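Local coordinates for protein DNA helicase RecQ (Deinococcus radiodurans, PDB 4Q48) that probably couples ATP hydrolysis to the unwinding of duplex DNA, translocating in the 3'-5' direction as a RecQ-family helicase, at residues G40-M46 with P175-A181; P122-L126 with E160-V166; A183-R188 with H388-E392. The contacts are given in a common frame with arbitrary orientation. Numbering follows the deposited sequence.

Interaction 1: residues G40-M46 with P175-A181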
ATOM      1  N   GLY A  40     -20.860  -7.223 -12.536  1.00 44.54           N
ATOM      2  CA  GLY A  40     -20.759  -6.718 -11.177  1.00 46.18           C
ATOM      3  C   GLY A  40     -19.792  -5.554 -11.020  1.00 53.29           C
ATOM      4  O   GLY A  40     -19.167  -5.114 -11.988  1.00 52.08           O
ATOM      5  N   ASN A  41     -19.695  -5.041  -9.795  1.00 55.68           N
ATOM      6  CA  ASN A  41     -18.691  -4.044  -9.438  1.00 52.11           C
ATOM      7  C   ASN A  41     -17.667  -4.716  -8.555  1.00 51.78           C
ATOM      8  O   ASN A  41     -17.933  -5.787  -8.012  1.00 49.40           O
ATOM      9  CB  ASN A  41     -19.300  -2.853  -8.701  1.00 52.40           C
ATOM     10  CG  ASN A  41     -20.181  -2.002  -9.589  1.00 57.61           C
ATOM     11  OD1 ASN A  41     -20.167  -2.137 -10.819  1.00 55.72           O
ATOM     12  ND2 ASN A  41     -20.941  -1.098  -8.970  1.00 54.40           N
ATOM     13  N   ALA A  42     -16.503  -4.098  -8.403  1.00 54.22           N
ATOM     14  CA  ALA A  42     -15.432  -4.733  -7.638  1.00 53.41           C
ATOM     15  C   ALA A  42     -14.396  -3.737  -7.123  1.00 53.26           C
ATOM     16  O   ALA A  42     -14.153  -2.690  -7.728  1.00 53.86           O
ATOM     17  CB  ALA A  42     -14.761  -5.800  -8.472  1.00 49.91           C
ATOM     18  N   LEU A  43     -13.820  -4.068  -5.974  1.00 54.22           N
ATOM     19  CA  LEU A  43     -12.663  -3.368  -5.437  1.00 50.37           C
ATOM     20  C   LEU A  43     -11.520  -4.351  -5.368  1.00 54.12           C
ATOM     21  O   LEU A  43     -11.597  -5.353  -4.660  1.00 52.09           O
ATOM     22  CB  LEU A  43     -12.941  -2.788  -4.067  1.00 51.65           C
ATOM     23  CG  LEU A  43     -11.755  -2.026  -3.493  1.00 52.25           C
ATOM     24  CD1 LEU A  43     -11.228  -1.045  -4.520  1.00 56.57           C
ATOM     25  CD2 LEU A  43     -12.133  -1.299  -2.216  1.00 51.39           C
ATOM     26  N   VAL A  44     -10.483  -4.083  -6.151  1.00 53.09           N
ATOM     27  CA  VAL A  44      -9.362  -5.003  -6.272  1.00 53.66           C
ATOM     28  C   VAL A  44      -8.056  -4.386  -5.754  1.00 57.21           C
ATOM     29  O   VAL A  44      -7.637  -3.311  -6.188  1.00 57.96           O
ATOM     30  CB  VAL A  44      -9.194  -5.475  -7.730  1.00 53.26           C
ATOM     31  CG1 VAL A  44      -7.933  -6.309  -7.885  1.00 53.18           C
ATOM     32  CG2 VAL A  44     -10.410  -6.275  -8.157  1.00 52.75           C
ATOM     33  N   LEU A  45      -7.433  -5.058  -4.791  1.00 58.16           N
ATOM     34  CA  LEU A  45      -6.213  -4.553  -4.187  1.00 48.02           C
ATOM     35  C   LEU A  45      -5.133  -5.598  -4.414  1.00 48.55           C
ATOM     36  O   LEU A  45      -5.242  -6.745  -3.962  1.00 50.05           O
ATOM     37  CB  LEU A  45      -6.446  -4.258  -2.707  1.00 48.87           C
ATOM     38  CG  LEU A  45      -7.750  -3.462  -2.490  1.00 48.43           C
ATOM     39  CD1 LEU A  45      -8.789  -4.343  -1.822  1.00 56.77           C
ATOM     40  CD2 LEU A  45      -7.585  -2.176  -1.708  1.00 43.51           C
ATOM     41  N   MET A  46      -4.157  -5.235  -5.244  1.00 49.08           N
ATOM     42  CA  MET A  46      -3.091  -6.167  -5.611  1.00 49.79           C
ATOM     43  C   MET A  46      -1.736  -5.496  -5.719  1.00 49.75           C
ATOM     44  O   MET A  46      -1.646  -4.310  -6.006  1.00 50.79           O
ATOM     45  CB  MET A  46      -3.422  -6.846  -6.943  1.00 48.92           C
ATOM     46  CG  MET A  46      -4.475  -7.928  -6.825  1.00 54.02           C
ATOM     47  SD  MET A  46      -4.505  -9.105  -8.197  1.00 61.09           S
ATOM     48  CE  MET A  46      -2.803  -9.087  -8.732  1.00 57.44           C
ATOM     49  N   PRO A 175     -20.552  -1.840 -15.376  1.00 46.51           N
ATOM     50  CA  PRO A 175     -19.694  -2.285 -14.267  1.00 46.11           C
ATOM     51  C   PRO A 175     -18.529  -1.338 -13.994  1.00 41.85           C
ATOM     52  O   PRO A 175     -17.980  -0.768 -14.938  1.00 40.06           O
ATOM     53  CB  PRO A 175     -19.152  -3.641 -14.759  1.00 43.12           C
ATOM     54  CG  PRO A 175     -20.069  -4.071 -15.814  1.00 41.03           C
ATOM     55  CD  PRO A 175     -20.540  -2.810 -16.486  1.00 45.04           C
ATOM     56  N   ARG A 176     -18.178  -1.185 -12.719  1.00 44.09           N
ATOM     57  CA  ARG A 176     -17.019  -0.402 -12.293  1.00 45.68           C
ATOM     58  C   ARG A 176     -16.048  -1.298 -11.529  1.00 48.74           C
ATOM     59  O   ARG A 176     -16.408  -1.825 -10.476  1.00 51.36           O
ATOM     60  CB  ARG A 176     -17.413   0.742 -11.359  1.00 41.22           C
ATOM     61  CG  ARG A 176     -17.720   2.054 -12.009  1.00 43.46           C
ATOM     62  CD  ARG A 176     -18.211   3.080 -10.981  1.00 56.68           C
ATOM     63  NE  ARG A 176     -19.145   2.540  -9.989  1.00 56.44           N
ATOM     64  CZ  ARG A 176     -20.429   2.294 -10.205  1.00 54.88           C
ATOM     65  NH1 ARG A 176     -20.957   2.527 -11.401  1.00 64.08           N
ATOM     66  NH2 ARG A 176     -21.181   1.803  -9.231  1.00 52.64           N
ATOM     67  N   VAL A 177     -14.822  -1.472 -12.008  1.00 45.05           N
ATOM     68  CA  VAL A 177     -13.846  -2.147 -11.156  1.00 46.85           C
ATOM     69  C   VAL A 177     -12.676  -1.206 -10.877  1.00 43.29           C
ATOM     70  O   VAL A 177     -12.097  -0.607 -11.791  1.00 45.10           O
ATOM     71  CB  VAL A 177     -13.349  -3.486 -11.768  1.00 49.69           C
ATOM     72  CG1 VAL A 177     -12.638  -3.270 -13.102  1.00 43.57           C
ATOM     73  CG2 VAL A 177     -12.447  -4.192 -10.790  1.00 47.44           C
ATOM     74  N   ALA A 178     -12.398  -1.013  -9.595  1.00 44.39           N
ATOM     75  CA  ALA A 178     -11.321  -0.130  -9.147  1.00 45.16           C
ATOM     76  C   ALA A 178     -10.197  -0.974  -8.580  1.00 47.53           C
ATOM     77  O   ALA A 178     -10.416  -1.847  -7.737  1.00 49.27           O
ATOM     78  CB  ALA A 178     -11.820   0.890  -8.112  1.00 43.73           C
ATOM     79  N   LEU A 179      -8.995  -0.756  -9.080  1.00 46.33           N
ATOM     80  CA  LEU A 179      -7.870  -1.558  -8.640  1.00 44.94           C
ATOM     81  C   LEU A 179      -6.766  -0.687  -8.062  1.00 52.53           C
ATOM     82  O   LEU A 179      -6.507   0.414  -8.569  1.00 57.18           O
ATOM     83  CB  LEU A 179      -7.331  -2.394  -9.802  1.00 50.68           C
ATOM     84  CG  LEU A 179      -8.370  -3.029 -10.732  1.00 48.64           C
ATOM     85  CD1 LEU A 179      -8.574  -2.140 -11.960  1.00 46.95           C
ATOM     86  CD2 LEU A 179      -7.961  -4.428 -11.134  1.00 47.73           C
ATOM     87  N   THR A 180      -6.178  -1.109  -6.950  1.00 51.67           N
ATOM     88  CA  THR A 180      -5.072  -0.336  -6.392  1.00 55.11           C
ATOM     89  C   THR A 180      -3.976  -1.242  -5.816  1.00 54.20           C
ATOM     90  O   THR A 180      -4.205  -2.420  -5.516  1.00 50.41           O
ATOM     91  CB  THR A 180      -5.552   0.668  -5.302  1.00 56.33           C
ATOM     92  OG1 THR A 180      -4.447   1.477  -4.864  1.00 53.86           O
ATOM     93  CG2 THR A 180      -6.178  -0.050  -4.117  1.00 47.35           C
ATOM     94  N   ALA A 181      -2.787  -0.670  -5.656  1.00 62.12           N
ATOM     95  CA  ALA A 181      -1.647  -1.375  -5.080  1.00 56.98           C
ATOM     96  C   ALA A 181      -1.311  -0.766  -3.729  1.00 63.80           C
ATOM     97  O   ALA A 181      -0.434  -1.255  -3.020  1.00 69.99           O
ATOM     98  CB  ALA A 181      -0.444  -1.332  -6.009  1.00 56.24           C
TER

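Interaction 2: residues P122-L126 with E160-V166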
ATOM      1  N   PRO A 122      -7.824  10.920 -17.165  1.00 60.61           N
ATOM      2  CA  PRO A 122      -8.978  11.487 -16.456  1.00 56.60           C
ATOM      3  C   PRO A 122      -9.398  12.820 -17.046  1.00 54.68           C
ATOM      4  O   PRO A 122     -10.581  13.159 -17.110  1.00 52.83           O
ATOM      5  CB  PRO A 122      -8.445  11.680 -15.035  1.00 59.14           C
ATOM      6  CG  PRO A 122      -7.346  10.695 -14.913  1.00 56.31           C
ATOM      7  CD  PRO A 122      -6.714  10.597 -16.252  1.00 55.72           C
ATOM      8  N   GLU A 123      -8.397  13.564 -17.491  1.00 62.51           N
ATOM      9  CA  GLU A 123      -8.589  14.884 -18.075  1.00 60.25           C
ATOM     10  C   GLU A 123      -9.488  14.758 -19.308  1.00 57.66           C
ATOM     11  O   GLU A 123     -10.442  15.521 -19.474  1.00 56.34           O
ATOM     12  CB  GLU A 123      -7.215  15.507 -18.398  1.00 51.63           C
ATOM     13  CG  GLU A 123      -7.175  16.476 -19.550  1.00 53.88           C
ATOM     14  CD  GLU A 123      -7.049  15.775 -20.893  1.00 65.52           C
ATOM     15  OE1 GLU A 123      -6.499  14.647 -20.933  1.00 61.82           O
ATOM     16  OE2 GLU A 123      -7.511  16.350 -21.903  1.00 68.05           O
ATOM     17  N   ARG A 124      -9.189  13.786 -20.166  1.00 52.66           N
ATOM     18  CA  ARG A 124     -10.048  13.541 -21.314  1.00 57.24           C
ATOM     19  C   ARG A 124     -11.435  13.025 -20.886  1.00 53.40           C
ATOM     20  O   ARG A 124     -12.443  13.531 -21.354  1.00 57.40           O
ATOM     21  CB  ARG A 124      -9.390  12.550 -22.272  1.00 58.83           C
ATOM     22  CG  ARG A 124      -9.942  12.610 -23.681  1.00 54.34           C
ATOM     23  CD  ARG A 124      -9.556  13.916 -24.321  1.00 58.83           C
ATOM     24  NE  ARG A 124     -10.012  14.002 -25.697  1.00 61.29           N
ATOM     25  CZ  ARG A 124      -9.695  15.001 -26.504  1.00 67.80           C
ATOM     26  NH1 ARG A 124      -8.916  15.978 -26.055  1.00 72.40           N
ATOM     27  NH2 ARG A 124     -10.142  15.019 -27.754  1.00 64.40           N
ATOM     28  N   LEU A 125     -11.477  12.034 -19.995  1.00 46.83           N
ATOM     29  CA  LEU A 125     -12.718  11.366 -19.626  1.00 41.90           C
ATOM     30  C   LEU A 125     -13.784  12.289 -19.047  1.00 51.36           C
ATOM     31  O   LEU A 125     -14.970  12.157 -19.361  1.00 52.13           O
ATOM     32  CB  LEU A 125     -12.452  10.250 -18.621  1.00 38.99           C
ATOM     33  CG  LEU A 125     -13.722   9.642 -18.023  1.00 39.84           C
ATOM     34  CD1 LEU A 125     -14.423   8.824 -19.078  1.00 37.95           C
ATOM     35  CD2 LEU A 125     -13.451   8.775 -16.793  1.00 42.49           C
ATOM     36  N   LEU A 126     -13.375  13.233 -18.210  1.00 54.49           N
ATOM     37  CA  LEU A 126     -14.362  13.982 -17.439  1.00 51.23           C
ATOM     38  C   LEU A 126     -14.941  15.137 -18.235  1.00 48.76           C
ATOM     39  O   LEU A 126     -15.912  15.761 -17.799  1.00 51.55           O
ATOM     40  CB  LEU A 126     -13.747  14.472 -16.122  1.00 52.11           C
ATOM     41  CG  LEU A 126     -13.335  13.354 -15.166  1.00 54.42           C
ATOM     42  CD1 LEU A 126     -12.199  13.789 -14.263  1.00 59.28           C
ATOM     43  CD2 LEU A 126     -14.527  12.928 -14.347  1.00 55.97           C
ATOM     44  N   GLU A 160      -8.644  15.895 -10.241  1.00 84.02           N
ATOM     45  CA  GLU A 160      -9.372  15.183 -11.284  1.00 80.58           C
ATOM     46  C   GLU A 160     -10.049  13.981 -10.656  1.00 76.77           C
ATOM     47  O   GLU A 160     -11.268  13.828 -10.724  1.00 78.94           O
ATOM     48  CB  GLU A 160      -8.421  14.701 -12.390  1.00 80.48           C
ATOM     49  CG  GLU A 160      -7.382  15.706 -12.888  1.00 82.44           C
ATOM     50  CD  GLU A 160      -6.305  15.052 -13.770  1.00 86.53           C
ATOM     51  OE1 GLU A 160      -6.366  15.206 -15.018  1.00 76.27           O
ATOM     52  OE2 GLU A 160      -5.421  14.351 -13.210  1.00 84.35           O
ATOM     53  N   TYR A 161      -9.237  13.134 -10.033  1.00 71.66           N
ATOM     54  CA  TYR A 161      -9.692  11.832  -9.581  1.00 68.30           C
ATOM     55  C   TYR A 161     -10.920  11.815  -8.665  1.00 69.81           C
ATOM     56  O   TYR A 161     -11.673  10.850  -8.702  1.00 67.20           O
ATOM     57  CB  TYR A 161      -8.529  11.070  -8.926  1.00 67.05           C
ATOM     58  CG  TYR A 161      -7.985  10.028  -9.879  1.00 67.51           C
ATOM     59  CD1 TYR A 161      -7.411  10.397 -11.092  1.00 67.03           C
ATOM     60  CD2 TYR A 161      -8.148   8.665  -9.615  1.00 63.58           C
ATOM     61  CE1 TYR A 161      -6.962   9.434 -11.991  1.00 62.96           C
ATOM     62  CE2 TYR A 161      -7.708   7.698 -10.507  1.00 63.52           C
ATOM     63  CZ  TYR A 161      -7.118   8.085 -11.703  1.00 66.84           C
ATOM     64  OH  TYR A 161      -6.678   7.117 -12.599  1.00 61.04           O
ATOM     65  N   GLN A 162     -11.184  12.864  -7.891  1.00 68.97           N
ATOM     66  CA  GLN A 162     -12.337  12.755  -7.007  1.00 70.12           C
ATOM     67  C   GLN A 162     -13.597  13.230  -7.708  1.00 74.50           C
ATOM     68  O   GLN A 162     -14.653  13.317  -7.085  1.00 79.54           O
ATOM     69  CB  GLN A 162     -12.167  13.586  -5.736  1.00 73.30           C
ATOM     70  CG  GLN A 162     -11.719  15.013  -5.995  1.00 81.82           C
ATOM     71  CD  GLN A 162     -11.494  15.782  -4.713  1.00 78.27           C
ATOM     72  OE1 GLN A 162     -11.723  15.263  -3.618  1.00 75.82           O
ATOM     73  NE2 GLN A 162     -11.085  17.039  -4.838  1.00 74.58           N
ATOM     74  N   GLN A 163     -13.495  13.529  -8.999  1.00 69.90           N
ATOM     75  CA  GLN A 163     -14.676  13.810  -9.808  1.00 68.96           C
ATOM     76  C   GLN A 163     -15.271  12.556 -10.460  1.00 69.63           C
ATOM     77  O   GLN A 163     -16.415  12.573 -10.934  1.00 68.19           O
ATOM     78  CB  GLN A 163     -14.351  14.836 -10.875  1.00 70.79           C
ATOM     79  CG  GLN A 163     -13.811  16.121 -10.312  1.00 75.22           C
ATOM     80  CD  GLN A 163     -13.744  17.204 -11.359  1.00 79.50           C
ATOM     81  OE1 GLN A 163     -14.541  17.215 -12.305  1.00 72.57           O
ATOM     82  NE2 GLN A 163     -12.767  18.103 -11.225  1.00 80.73           N
ATOM     83  N   LEU A 164     -14.504  11.466 -10.455  1.00 62.58           N
ATOM     84  CA  LEU A 164     -14.930  10.194 -11.035  1.00 57.84           C
ATOM     85  C   LEU A 164     -16.135   9.624 -10.311  1.00 61.35           C
ATOM     86  O   LEU A 164     -16.574   8.504 -10.602  1.00 61.27           O
ATOM     87  CB  LEU A 164     -13.789   9.177 -10.982  1.00 57.92           C
ATOM     88  CG  LEU A 164     -12.615   9.490 -11.907  1.00 57.09           C
ATOM     89  CD1 LEU A 164     -11.568   8.420 -11.801  1.00 48.59           C
ATOM     90  CD2 LEU A 164     -13.057   9.705 -13.356  1.00 58.17           C
ATOM     91  N   SER A 165     -16.638  10.391  -9.344  1.00 64.00           N
ATOM     92  CA  SER A 165     -18.013  10.295  -8.871  1.00 65.39           C
ATOM     93  C   SER A 165     -18.943   9.974 -10.022  1.00 61.24           C
ATOM     94  O   SER A 165     -19.843   9.143  -9.907  1.00 65.69           O
ATOM     95  CB  SER A 165     -18.458  11.607  -8.222  1.00 61.65           C
ATOM     96  OG  SER A 165     -17.427  12.187  -7.441  1.00 65.94           O
ATOM     97  N   VAL A 166     -18.685  10.653 -11.135  1.00 57.31           N
ATOM     98  CA  VAL A 166     -19.595  10.745 -12.265  1.00 60.43           C
ATOM     99  C   VAL A 166     -19.811   9.433 -13.038  1.00 55.11           C
ATOM    100  O   VAL A 166     -20.842   9.262 -13.663  1.00 55.35           O
ATOM    101  CB  VAL A 166     -19.091  11.844 -13.249  1.00 60.20           C
ATOM    102  CG1 VAL A 166     -18.099  11.267 -14.247  1.00 58.77           C
ATOM    103  CG2 VAL A 166     -20.240  12.506 -13.973  1.00 53.90           C
TER

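Interaction 3: residues A183-R188 with H388-E392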
ATOM      1  N   ALA A 183      -3.152   0.095  -0.357  1.00 72.23           N
ATOM      2  CA  ALA A 183      -4.422  -0.230   0.277  1.00 69.00           C
ATOM      3  C   ALA A 183      -4.550   0.309   1.701  1.00 69.08           C
ATOM      4  O   ALA A 183      -5.112  -0.362   2.575  1.00 65.73           O
ATOM      5  CB  ALA A 183      -4.629  -1.747   0.256  1.00 59.30           C
ATOM      6  N   ASP A 184      -4.004   1.504   1.931  1.00 68.33           N
ATOM      7  CA  ASP A 184      -4.234   2.250   3.174  1.00 69.73           C
ATOM      8  C   ASP A 184      -5.719   2.200   3.607  1.00 69.07           C
ATOM      9  O   ASP A 184      -6.627   2.339   2.789  1.00 70.36           O
ATOM     10  CB  ASP A 184      -3.745   3.691   3.009  1.00 71.98           C
ATOM     11  CG  ASP A 184      -3.457   4.367   4.331  1.00 69.17           C
ATOM     12  OD1 ASP A 184      -3.842   3.815   5.374  1.00 77.56           O
ATOM     13  OD2 ASP A 184      -2.831   5.447   4.335  1.00 75.10           O
ATOM     14  N   GLU A 185      -5.946   1.962   4.897  1.00 69.77           N
ATOM     15  CA  GLU A 185      -7.252   1.575   5.424  1.00 67.04           C
ATOM     16  C   GLU A 185      -8.264   2.713   5.374  1.00 67.46           C
ATOM     17  O   GLU A 185      -9.425   2.497   5.034  1.00 72.06           O
ATOM     18  CB  GLU A 185      -7.057   1.099   6.865  1.00 67.26           C
ATOM     19  CG  GLU A 185      -8.275   0.712   7.675  1.00 61.82           C
ATOM     20  CD  GLU A 185      -7.926   0.598   9.170  1.00 79.24           C
ATOM     21  OE1 GLU A 185      -6.736   0.348   9.503  1.00 79.79           O
ATOM     22  OE2 GLU A 185      -8.833   0.761  10.019  1.00 85.89           O
ATOM     23  N   ARG A 186      -7.817   3.922   5.694  1.00 71.28           N
ATOM     24  CA  ARG A 186      -8.521   5.163   5.347  1.00 74.81           C
ATOM     25  C   ARG A 186      -8.687   5.445   3.859  1.00 73.21           C
ATOM     26  O   ARG A 186      -9.588   6.185   3.454  1.00 70.76           O
ATOM     27  CB  ARG A 186      -7.839   6.349   6.033  1.00 73.82           C
ATOM     28  CG  ARG A 186      -8.321   6.501   7.469  1.00 83.75           C
ATOM     29  CD  ARG A 186      -7.536   7.528   8.250  1.00 88.30           C
ATOM     30  NE  ARG A 186      -6.114   7.228   8.159  1.00 89.59           N
ATOM     31  CZ  ARG A 186      -5.171   7.856   8.847  1.00 87.65           C
ATOM     32  NH1 ARG A 186      -5.498   8.824   9.692  1.00 88.55           N
ATOM     33  NH2 ARG A 186      -3.903   7.499   8.697  1.00 83.72           N
ATOM     34  N   THR A 187      -7.785   4.903   3.056  1.00 75.68           N
ATOM     35  CA  THR A 187      -7.860   5.061   1.609  1.00 74.69           C
ATOM     36  C   THR A 187      -8.825   4.056   0.971  1.00 67.64           C
ATOM     37  O   THR A 187      -9.603   4.417   0.091  1.00 69.45           O
ATOM     38  CB  THR A 187      -6.476   4.915   0.975  1.00 74.65           C
ATOM     39  OG1 THR A 187      -5.533   5.701   1.719  1.00 67.80           O
ATOM     40  CG2 THR A 187      -6.514   5.373  -0.477  1.00 77.36           C
ATOM     41  N   ARG A 188      -8.795   2.814   1.447  1.00 62.00           N
ATOM     42  CA  ARG A 188      -9.748   1.790   1.015  1.00 67.17           C
ATOM     43  C   ARG A 188     -11.175   2.278   1.241  1.00 68.22           C
ATOM     44  O   ARG A 188     -12.078   1.993   0.458  1.00 65.29           O
ATOM     45  CB  ARG A 188      -9.519   0.491   1.793  1.00 61.03           C
ATOM     46  CG  ARG A 188      -8.188  -0.182   1.540  1.00 63.43           C
ATOM     47  CD  ARG A 188      -8.254  -1.646   1.925  1.00 64.22           C
ATOM     48  NE  ARG A 188      -8.402  -1.784   3.376  1.00 64.57           N
ATOM     49  CZ  ARG A 188      -7.375  -1.772   4.227  1.00 61.73           C
ATOM     50  NH1 ARG A 188      -6.142  -1.661   3.768  1.00 53.27           N
ATOM     51  NH2 ARG A 188      -7.566  -1.894   5.538  1.00 64.39           N
ATOM     52  N   HIS A 388      -1.029  -6.351   7.025  1.00 40.71           N
ATOM     53  CA  HIS A 388      -2.260  -5.770   7.555  1.00 38.18           C
ATOM     54  C   HIS A 388      -2.481  -4.341   7.033  1.00 38.96           C
ATOM     55  O   HIS A 388      -3.606  -3.920   6.762  1.00 42.67           O
ATOM     56  CB  HIS A 388      -2.227  -5.777   9.087  1.00 39.53           C
ATOM     57  CG  HIS A 388      -3.323  -4.970   9.719  1.00 47.04           C
ATOM     58  ND1 HIS A 388      -4.597  -5.469   9.923  1.00 47.22           N
ATOM     59  CD2 HIS A 388      -3.346  -3.689  10.157  1.00 39.48           C
ATOM     60  CE1 HIS A 388      -5.350  -4.533  10.470  1.00 48.03           C
ATOM     61  NE2 HIS A 388      -4.617  -3.445  10.623  1.00 51.84           N
ATOM     62  N   TYR A 389      -1.396  -3.602   6.871  1.00 37.91           N
ATOM     63  CA  TYR A 389      -1.465  -2.250   6.335  1.00 37.85           C
ATOM     64  C   TYR A 389      -2.099  -2.249   4.934  1.00 42.74           C
ATOM     65  O   TYR A 389      -2.768  -1.300   4.544  1.00 45.73           O
ATOM     66  CB  TYR A 389      -0.070  -1.662   6.280  1.00 35.21           C
ATOM     67  CG  TYR A 389       0.031  -0.199   5.958  1.00 39.54           C
ATOM     68  CD1 TYR A 389      -0.177   0.769   6.944  1.00 39.85           C
ATOM     69  CD2 TYR A 389       0.329   0.230   4.665  1.00 43.07           C
ATOM     70  CE1 TYR A 389      -0.077   2.135   6.653  1.00 40.86           C
ATOM     71  CE2 TYR A 389       0.437   1.601   4.363  1.00 44.91           C
ATOM     72  CZ  TYR A 389       0.243   2.543   5.365  1.00 46.78           C
ATOM     73  OH  TYR A 389       0.353   3.891   5.077  1.00 52.37           O
ATOM     74  N   PHE A 390      -1.904  -3.327   4.184  1.00 40.52           N
ATOM     75  CA  PHE A 390      -2.456  -3.404   2.839  1.00 44.54           C
ATOM     76  C   PHE A 390      -3.782  -4.168   2.843  1.00 45.52           C
ATOM     77  O   PHE A 390      -4.314  -4.498   1.787  1.00 47.08           O
ATOM     78  CB  PHE A 390      -1.454  -4.075   1.871  1.00 42.08           C
ATOM     79  CG  PHE A 390      -0.176  -3.324   1.718  1.00 40.08           C
ATOM     80  CD1 PHE A 390      -0.107  -2.194   0.913  1.00 47.49           C
ATOM     81  CD2 PHE A 390       0.951  -3.708   2.423  1.00 42.54           C
ATOM     82  CE1 PHE A 390       1.076  -1.464   0.798  1.00 44.52           C
ATOM     83  CE2 PHE A 390       2.146  -2.990   2.315  1.00 47.43           C
ATOM     84  CZ  PHE A 390       2.206  -1.865   1.500  1.00 47.29           C
ATOM     85  N   GLY A 391      -4.333  -4.420   4.023  1.00 39.75           N
ATOM     86  CA  GLY A 391      -5.621  -5.070   4.105  1.00 36.37           C
ATOM     87  C   GLY A 391      -5.594  -6.582   4.043  1.00 40.00           C
ATOM     88  O   GLY A 391      -6.642  -7.220   3.990  1.00 45.25           O
ATOM     89  N   GLU A 392      -4.406  -7.171   4.039  1.00 37.81           N
ATOM     90  CA  GLU A 392      -4.291  -8.625   4.081  1.00 37.82           C
ATOM     91  C   GLU A 392      -4.053  -9.081   5.519  1.00 44.65           C
ATOM     92  O   GLU A 392      -3.224  -8.502   6.217  1.00 47.08           O
ATOM     93  CB  GLU A 392      -3.160  -9.111   3.178  1.00 35.95           C
ATOM     94  CG  GLU A 392      -2.859 -10.597   3.288  1.00 36.05           C
ATOM     95  CD  GLU A 392      -1.925 -11.080   2.183  1.00 38.34           C
ATOM     96  OE1 GLU A 392      -1.454 -10.235   1.398  1.00 37.39           O
ATOM     97  OE2 GLU A 392      -1.641 -12.295   2.115  1.00 37.03           O
TER

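Interaction 1: residues G40-M46 with P175-A181
Val-177 fills a shallow hollow whose floor is Ala-42: its CG2 lies 3.6 Å from Ala-42 CB and, on the other flank, 3.9 Å from Val-44 CG2. The same face carries a second bump, Leu-179, whose CD2 meets Val-44 CG1 at 3.8 Å, so Val-44 is wedged between two side chains of the neighbouring strand. Helices 29-37 and 50-62 cover this face, with Ile-32 packing on Val-44 and Tyr-56 on both Val-177 and Leu-179. On the other face the small residue belongs to the second strand, and Leu-43, with chi1 in t, leans its CD1 over Ala-178 (4.1 Å from CB). Leu-45 CD2 then approaches Thr-180 CG2 to 3.5 Å.

Behind this relief are two adjacent parallel strands in the sheet of the first RecA-like domain, their axes 4.7 Å apart and their directions 14° from parallel. Backbone bonds run from Ala-42 N to Arg-176 O (3.1 Å) through Val-44 N to Ala-178 O (2.7 Å) to Met-46 N to Thr-180 O (2.8 Å), interleaved with returns from Ala-178 N and Thr-180 N. Strand 42-45 leads into the P-loop, where Gly-49, Gly-51, Lys-52 and Ser-53 form an ADP site, empty here, and Met-46 already touches Lys-52. Thr-180 OG1 hydrogen-bonds His-148 of the DEAH sequence.

At the opposite end Gly-40 O presses on Pro-175 CB (3.1 Å). Asn-41 OD1 accepts a hydrogen bond from Arg-176 N at 2.9 Å, while Asn-41 CG covers one face of the guanidinium, whose NE is bonded to Leu-195 O.

Interaction 2: residues P122-L126 with E160-V166
In the first RecA-like domain of this helicase, the short helix 122-125, which follows strand 117-120, packs against the 3-10 turn 161-163 that leads toward helix 165-170. The turn comes directly after the aromatic-rich loop characteristic of RecQ enzymes, to which Phe-157 belongs. No hydrogen bond crosses the interface; 368 Å² is buried, chiefly by Leu-126, Pro-122 and Glu-160.

Leu-126 contributes most, 92 Å². Its CD2 is a knob set in a cup made by three residues: Gln-163 (CB at 4.0 Å), Leu-164 (CD2 at 3.7 Å) and Val-166 (CG1 at 3.9 Å). Its other methyl, CD1, lies 3.7 Å from Glu-160 O. That oxygen also accepts a hydrogen bond from Gln-163 N at 2.8 Å, so the leucine packs directly on the turn's own backbone.

Pro-122, with 68 Å² covered, starts the helix, and its O takes the bond from Leu-126 N at 3.0 Å, holding the two main apolar residues one helical turn apart. Glu-160, with 60 Å² covered, packs its CB on Pro-122 CB at 4.0 Å, while its carboxylate OE1 lies 3.5 Å from Glu-123 CB, a van der Waals contact and not a bond.

Beneath them, Leu-125 CD2 and Leu-164 CD2 meet at 3.6 Å, and both leucines also touch Val-70 of strand 66-70, so the contact sits on the central sheet. Tyr-161 points its CA-to-CB bond away, yet its ring swings back to the helix. While its OH is hydrogen-bonded to Asp-145 O, its CE1 comes within 3.2 Å of Pro-122 CG.

Interaction 3: residues A183-R188 with H388-E392
Two backbone carbonyl oxygens come close here, Ala-183 O and Tyr-389 O at 3.2 Å, both acceptors with no hydrogen bond possible between them. Arg-188 NH1 makes a weak hydrogen bond to Tyr-389 O (3.5 Å), though the exact place of NH1 in the model is less sure.

Helix 382-389 ends here in a Schellman motif: Glu-392 N bonds to Leu-387 O, and Gly-391, the C-prime residue at phi 85°, gives its N to His-388 O at 2.9 Å. Gly-391 CA lies over one face of the Arg-188 guanidinium. Ala-183 CB meets the same turn at Phe-390 O (3.2 Å).

The contact joins the first RecA-like domain to the RecQ zinc-binding region. Asp-184 and Tyr-389 OH share Lys-368, by salt bridge and hydrogen bond respectively. Between these two segments, then, one weak direct bond and 277 Å² of buried surface make a light contact whose firmer polar links pass through Lys-368, which is consistent with flexibility between domains.

Overall arrangement
Interactions 1 and 2 both belong to the first RecA-like domain, with interaction 2 nested along the chain inside the loop that interaction 1 closes; their centres are 16 Å apart and they do not touch. Helix 165-170 and strand 176-180 connect them in sequence. Interaction 3 comes afterwards: strand 176-180 runs on to helix 185-194, which meets the end of helix 382-389 from the zinc-binding region. Interactions 1 and 3 have centres 14 Å apart and touch, Leu-45 CD2 lying 3.6 Å from Ala-183 CB, whereas interactions 2 and 3 are 23 Å apart between centres. In this RecQ catalytic core, part of a longer helicase, the sheet that carries the P-loop thus packs directly against an interdomain junction.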